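Local coordinates for brain-specific angiogenesis inhibitor 1-associated protein 2-like protein 2 (Mus musculus, PDB 3OK8) that binds phosphoinositides through its I-BAR (IMD) domain and induces planar or gently curved membrane structures, at residues N26-L40 with F98-T110. Sequence-based numbering, arbitrary orientation.
Sequences NPALENLVYLGNNYL and FHGDLLQHMEKNT
The helical segments 26-40 and 98-110 meet in a broadly antiparallel pair, their axes 9.3 Å apart at closest approach and their N-to-C directions at 139°, with Val-33 opposite Leu-103 in the register. They belong to helices 5-66 and 71-147 of the three-helix bundle that, as an antiparallel dimer, forms the I-BAR (IMD) domain. At one end the side chain of Asn-26, its CG anti to the backbone N (chi1 -162°), reaches across to the main chain: ND2 donates a nearly straight hydrogen bond of 3.0 Å to Thr-110 O, which lies in the plane of the amide. An alanine here is likely to leave that carbonyl without its partner from the facing helix and to open a gap beside Thr-110 CG2, which the methylene CG and OE2 of Glu-30 also approach. Thr-110 OG1 rests against Leu-29 CB. Farther along, Val-33 uses CG2 to press tightly on Met-106 CB, at 3.5 Å, while CG1 leans toward Glu-107 CB. At Gly-36, which has no side chain, Leu-103 packs directly on the backbone, its CD2 3.6 Å from Gly-36 O. Leu-40 closes the far end, where Leu-40 CD1 lies near His-99 ND1 and CD2 near His-99 CB. Phe-98 turns its edge to the face of Tyr-39 in an offset T-shaped pair, planes at 75°; it also packs on Leu-196 of helix 153-217 and meets Tyr-53 of the second subunit edge-to-face, so the contact reaches the dimer interface. Leu-103 CD2 sits over the centre of the Phe-98 ring, 3.9 Å above its plane, and touches Leu-40 CD1 at a tight 3.4 Å.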
loop_
_atom_site.group_PDB
_atom_site.type_symbol
_atom_site.label_atom_id
_atom_site.label_comp_id
_atom_site.label_asym_id
_atom_site.label_seq_id
_atom_site.Cartn_x
_atom_site.Cartn_y
_atom_site.Cartn_z
ATOM N N ASN A 26 -28.094 -2.214 7.989
ATOM C CA ASN A 26 -28.167 -2.568 6.572
ATOM C C ASN A 26 -27.638 -1.485 5.604
ATOM O O ASN A 26 -26.852 -1.788 4.696
ATOM C CB ASN A 26 -29.570 -3.040 6.187
ATOM C CG ASN A 26 -29.587 -3.814 4.881
ATOM O OD1 ASN A 26 -29.613 -3.227 3.792
ATOM N ND2 ASN A 26 -29.569 -5.142 4.980
ATOM N N PRO A 27 -28.050 -0.221 5.804
ATOM C CA PRO A 27 -27.508 0.848 4.953
ATOM C C PRO A 27 -25.994 0.994 5.103
ATOM O O PRO A 27 -25.301 1.272 4.117
ATOM C CB PRO A 27 -28.211 2.111 5.471
ATOM C CG PRO A 27 -29.430 1.606 6.214
ATOM C CD PRO A 27 -29.012 0.289 6.796
ATOM N N ALA A 28 -25.484 0.814 6.318
ATOM C CA ALA A 28 -24.045 0.910 6.557
ATOM C C ALA A 28 -23.260 -0.120 5.748
ATOM O O ALA A 28 -22.096 0.106 5.415
ATOM C CB ALA A 28 -23.726 0.783 8.037
ATOM N N LEU A 29 -23.897 -1.244 5.434
ATOM C CA LEU A 29 -23.280 -2.278 4.602
ATOM C C LEU A 29 -23.234 -1.869 3.140
ATOM O O LEU A 29 -22.297 -2.230 2.426
ATOM C CB LEU A 29 -24.011 -3.617 4.726
ATOM C CG LEU A 29 -23.834 -4.387 6.031
ATOM C CD1 LEU A 29 -24.099 -5.863 5.784
ATOM C CD2 LEU A 29 -22.442 -4.176 6.608
ATOM N N GLU A 30 -24.254 -1.147 2.686
ATOM C CA GLU A 30 -24.215 -0.597 1.337
ATOM C C GLU A 30 -23.075 0.404 1.237
ATOM O O GLU A 30 -22.279 0.360 0.303
ATOM C CB GLU A 30 -25.539 0.061 0.971
ATOM C CG GLU A 30 -26.485 -0.881 0.262
ATOM C CD GLU A 30 -27.937 -0.576 0.555
ATOM O OE1 GLU A 30 -28.609 0.006 -0.325
ATOM O OE2 GLU A 30 -28.402 -0.912 1.668
ATOM N N ASN A 31 -23.009 1.287 2.226
ATOM C CA ASN A 31 -21.937 2.255 2.369
ATOM C C ASN A 31 -20.546 1.639 2.333
ATOM O O ASN A 31 -19.677 2.108 1.593
ATOM C CB ASN A 31 -22.109 3.043 3.664
ATOM C CG ASN A 31 -21.125 4.189 3.779
ATOM O OD1 ASN A 31 -20.473 4.359 4.810
ATOM N ND2 ASN A 31 -21.011 4.985 2.713
ATOM N N LEU A 32 -20.321 0.612 3.146
ATOM C CA LEU A 32 -19.038 -0.105 3.122
ATOM C C LEU A 32 -18.736 -0.697 1.751
ATOM O O LEU A 32 -17.572 -0.811 1.370
ATOM C CB LEU A 32 -18.978 -1.187 4.209
ATOM C CG LEU A 32 -18.114 -0.921 5.447
ATOM C CD1 LEU A 32 -17.942 0.563 5.704
ATOM C CD2 LEU A 32 -18.678 -1.639 6.671
ATOM N N VAL A 33 -19.764 -1.064 0.990
ATOM C CA VAL A 33 -19.506 -1.528 -0.374
ATOM C C VAL A 33 -19.127 -0.356 -1.286
ATOM O O VAL A 33 -18.350 -0.501 -2.221
ATOM C CB VAL A 33 -20.690 -2.293 -0.992
ATOM C CG1 VAL A 33 -20.511 -2.394 -2.510
ATOM C CG2 VAL A 33 -20.785 -3.680 -0.393
ATOM N N TYR A 34 -19.686 0.810 -1.006
ATOM C CA TYR A 34 -19.331 2.006 -1.744
ATOM C C TYR A 34 -17.888 2.398 -1.421
ATOM O O TYR A 34 -17.033 2.462 -2.310
ATOM C CB TYR A 34 -20.290 3.133 -1.376
ATOM C CG TYR A 34 -19.977 4.464 -2.009
ATOM C CD1 TYR A 34 -20.208 4.681 -3.367
ATOM C CD2 TYR A 34 -19.477 5.519 -1.248
ATOM C CE1 TYR A 34 -19.932 5.910 -3.952
ATOM C CE2 TYR A 34 -19.199 6.758 -1.830
ATOM C CZ TYR A 34 -19.431 6.938 -3.178
ATOM O OH TYR A 34 -19.168 8.154 -3.749
ATOM N N LEU A 35 -17.622 2.655 -0.144
ATOM C CA LEU A 35 -16.300 3.060 0.290
ATOM C C LEU A 35 -15.289 1.978 -0.046
ATOM O O LEU A 35 -14.139 2.271 -0.365
ATOM C CB LEU A 35 -16.303 3.338 1.790
ATOM C CG LEU A 35 -17.160 4.530 2.190
ATOM C CD1 LEU A 35 -17.251 4.646 3.702
ATOM C CD2 LEU A 35 -16.597 5.809 1.553
ATOM N N GLY A 36 -15.729 0.724 0.033
ATOM C CA GLY A 36 -14.880 -0.409 -0.276
ATOM C C GLY A 36 -14.433 -0.410 -1.730
ATOM O O GLY A 36 -13.283 -0.714 -2.039
ATOM N N ASN A 37 -15.333 -0.066 -2.642
ATOM C CA ASN A 37 -14.960 -0.067 -4.050
ATOM C C ASN A 37 -13.947 1.039 -4.399
ATOM O O ASN A 37 -13.042 0.829 -5.217
ATOM C CB ASN A 37 -16.206 -0.044 -4.928
ATOM C CG ASN A 37 -16.783 -1.433 -5.132
ATOM O OD1 ASN A 37 -16.040 -2.415 -5.165
ATOM N ND2 ASN A 37 -18.100 -1.526 -5.270
ATOM N N ASN A 38 -14.102 2.192 -3.747
ATOM C CA ASN A 38 -13.148 3.297 -3.806
ATOM C C ASN A 38 -11.774 2.857 -3.331
ATOM O O ASN A 38 -10.749 3.206 -3.918
ATOM C CB ASN A 38 -13.602 4.435 -2.894
ATOM C CG ASN A 38 -14.730 5.262 -3.484
ATOM O OD1 ASN A 38 -15.158 5.063 -4.628
ATOM N ND2 ASN A 38 -15.215 6.209 -2.696
ATOM N N TYR A 39 -11.770 2.110 -2.236
ATOM C CA TYR A 39 -10.557 1.519 -1.681
ATOM C C TYR A 39 -9.821 0.642 -2.716
ATOM O O TYR A 39 -8.605 0.751 -2.895
ATOM C CB TYR A 39 -10.955 0.691 -0.464
ATOM C CG TYR A 39 -9.871 0.434 0.555
ATOM C CD1 TYR A 39 -8.532 0.652 0.268
ATOM C CD2 TYR A 39 -10.196 -0.067 1.808
ATOM C CE1 TYR A 39 -7.552 0.399 1.216
ATOM C CE2 TYR A 39 -9.228 -0.328 2.753
ATOM C CZ TYR A 39 -7.909 -0.100 2.456
ATOM O OH TYR A 39 -6.960 -0.366 3.425
ATOM N N LEU A 40 -10.559 -0.229 -3.398
ATOM C CA LEU A 40 -9.973 -1.089 -4.423
ATOM C C LEU A 40 -9.366 -0.265 -5.546
ATOM O O LEU A 40 -8.244 -0.523 -5.976
ATOM C CB LEU A 40 -11.021 -2.022 -5.029
ATOM C CG LEU A 40 -11.452 -3.230 -4.209
ATOM C CD1 LEU A 40 -12.784 -3.763 -4.732
ATOM C CD2 LEU A 40 -10.376 -4.291 -4.257
ATOM N N PHE A 98 -10.291 -9.242 -0.377
ATOM C CA PHE A 98 -11.108 -8.077 -0.068
ATOM C C PHE A 98 -12.265 -7.940 -1.051
ATOM O O PHE A 98 -13.407 -7.748 -0.651
ATOM C CB PHE A 98 -10.226 -6.831 -0.102
ATOM C CG PHE A 98 -10.887 -5.588 0.417
ATOM C CD1 PHE A 98 -10.537 -4.355 -0.094
ATOM C CD2 PHE A 98 -11.855 -5.649 1.413
ATOM C CE1 PHE A 98 -11.131 -3.193 0.375
ATOM C CE2 PHE A 98 -12.454 -4.490 1.897
ATOM C CZ PHE A 98 -12.091 -3.256 1.376
ATOM N N HIS A 99 -11.959 -8.050 -2.337
ATOM C CA HIS A 99 -12.955 -7.945 -3.399
ATOM C C HIS A 99 -13.916 -9.134 -3.412
ATOM O O HIS A 99 -15.112 -8.982 -3.138
ATOM C CB HIS A 99 -12.257 -7.830 -4.765
ATOM C CG HIS A 99 -13.170 -8.039 -5.936
ATOM N ND1 HIS A 99 -14.138 -7.126 -6.302
ATOM C CD2 HIS A 99 -13.260 -9.056 -6.826
ATOM C CE1 HIS A 99 -14.786 -7.572 -7.364
ATOM N NE2 HIS A 99 -14.271 -8.742 -7.703
ATOM N N GLY A 100 -13.382 -10.310 -3.735
ATOM C CA GLY A 100 -14.172 -11.517 -3.922
ATOM C C GLY A 100 -14.901 -12.052 -2.688
ATOM O O GLY A 100 -16.080 -12.411 -2.771
ATOM N N ASP A 101 -14.203 -12.101 -1.551
ATOM C CA ASP A 101 -14.717 -12.707 -0.313
ATOM C C ASP A 101 -15.577 -11.773 0.525
ATOM O O ASP A 101 -16.397 -12.211 1.353
ATOM C CB ASP A 101 -13.549 -13.171 0.564
ATOM C CG ASP A 101 -13.046 -14.551 0.191
ATOM O OD1 ASP A 101 -11.869 -14.664 -0.197
ATOM O OD2 ASP A 101 -13.827 -15.523 0.296
ATOM N N LEU A 102 -15.369 -10.479 0.342
ATOM C CA LEU A 102 -16.011 -9.524 1.218
ATOM C C LEU A 102 -16.949 -8.602 0.441
ATOM O O LEU A 102 -18.157 -8.605 0.678
ATOM C CB LEU A 102 -14.938 -8.755 1.986
ATOM C CG LEU A 102 -15.301 -7.918 3.204
ATOM C CD1 LEU A 102 -14.094 -7.784 4.097
ATOM C CD2 LEU A 102 -15.812 -6.560 2.804
ATOM N N LEU A 103 -16.397 -7.854 -0.514
ATOM C CA LEU A 103 -17.148 -6.844 -1.252
ATOM C C LEU A 103 -18.227 -7.384 -2.204
ATOM O O LEU A 103 -19.278 -6.763 -2.346
ATOM C CB LEU A 103 -16.185 -5.903 -1.987
ATOM C CG LEU A 103 -15.755 -4.586 -1.322
ATOM C CD1 LEU A 103 -15.806 -4.634 0.188
ATOM C CD2 LEU A 103 -14.351 -4.159 -1.794
ATOM N N GLN A 104 -17.986 -8.520 -2.854
ATOM C CA GLN A 104 -19.019 -9.125 -3.702
ATOM C C GLN A 104 -20.083 -9.800 -2.839
ATOM O O GLN A 104 -21.231 -10.008 -3.258
ATOM C CB GLN A 104 -18.420 -10.153 -4.659
ATOM C CG GLN A 104 -17.636 -9.569 -5.817
ATOM C CD GLN A 104 -17.046 -10.653 -6.715
ATOM O OE1 GLN A 104 -16.121 -10.402 -7.477
ATOM N NE2 GLN A 104 -17.585 -11.865 -6.623
ATOM N N HIS A 105 -19.693 -10.146 -1.621
ATOM C CA HIS A 105 -20.607 -10.816 -0.712
ATOM C C HIS A 105 -21.703 -9.870 -0.219
ATOM O O HIS A 105 -22.891 -10.208 -0.242
ATOM C CB HIS A 105 -19.837 -11.406 0.470
ATOM C CG HIS A 105 -20.578 -12.492 1.180
ATOM N ND1 HIS A 105 -21.241 -12.284 2.371
ATOM C CD2 HIS A 105 -20.779 -13.792 0.859
ATOM C CE1 HIS A 105 -21.810 -13.412 2.757
ATOM N NE2 HIS A 105 -21.545 -14.342 1.857
ATOM N N MET A 106 -21.300 -8.687 0.225
ATOM C CA MET A 106 -22.241 -7.729 0.777
ATOM C C MET A 106 -23.239 -7.222 -0.258
ATOM O O MET A 106 -24.440 -7.219 -0.002
ATOM C CB MET A 106 -21.514 -6.564 1.441
ATOM C CG MET A 106 -20.925 -6.901 2.802
ATOM S SD MET A 106 -19.799 -5.601 3.375
ATOM C CE MET A 106 -18.887 -6.472 4.651
ATOM N N GLU A 107 -22.768 -6.800 -1.427
ATOM C CA GLU A 107 -23.700 -6.313 -2.450
ATOM C C GLU A 107 -24.625 -7.419 -2.978
ATOM O O GLU A 107 -25.729 -7.147 -3.451
ATOM C CB GLU A 107 -22.954 -5.598 -3.586
ATOM C CG GLU A 107 -21.726 -6.335 -4.113
ATOM C CD GLU A 107 -22.066 -7.369 -5.184
ATOM O OE1 GLU A 107 -23.272 -7.501 -5.521
ATOM O OE2 GLU A 107 -21.120 -8.037 -5.688
ATOM N N LYS A 108 -24.178 -8.665 -2.875
ATOM C CA LYS A 108 -24.939 -9.801 -3.386
ATOM C C LYS A 108 -26.038 -10.219 -2.415
ATOM O O LYS A 108 -27.049 -10.802 -2.813
ATOM C CB LYS A 108 -24.004 -10.987 -3.638
ATOM C CG LYS A 108 -24.339 -11.777 -4.894
ATOM C CD LYS A 108 -23.935 -13.245 -4.801
ATOM C CE LYS A 108 -24.774 -14.084 -5.762
ATOM N NZ LYS A 108 -24.951 -13.423 -7.095
ATOM N N ASN A 109 -25.839 -9.910 -1.140
ATOM C CA ASN A 109 -26.719 -10.403 -0.091
ATOM C C ASN A 109 -27.380 -9.298 0.730
ATOM O O ASN A 109 -28.376 -9.539 1.422
ATOM C CB ASN A 109 -25.944 -11.361 0.827
ATOM C CG ASN A 109 -25.460 -12.601 0.103
ATOM O OD1 ASN A 109 -24.269 -12.751 -0.163
ATOM N ND2 ASN A 109 -26.386 -13.498 -0.221
ATOM N N THR A 110 -26.837 -8.088 0.655
ATOM C CA THR A 110 -27.379 -6.967 1.431
ATOM C C THR A 110 -28.904 -6.782 1.338
ATOM O O THR A 110 -29.541 -6.571 2.359
ATOM C CB THR A 110 -26.623 -5.634 1.153
ATOM O OG1 THR A 110 -25.744 -5.360 2.247
ATOM C CG2 THR A 110 -27.560 -4.479 1.028
#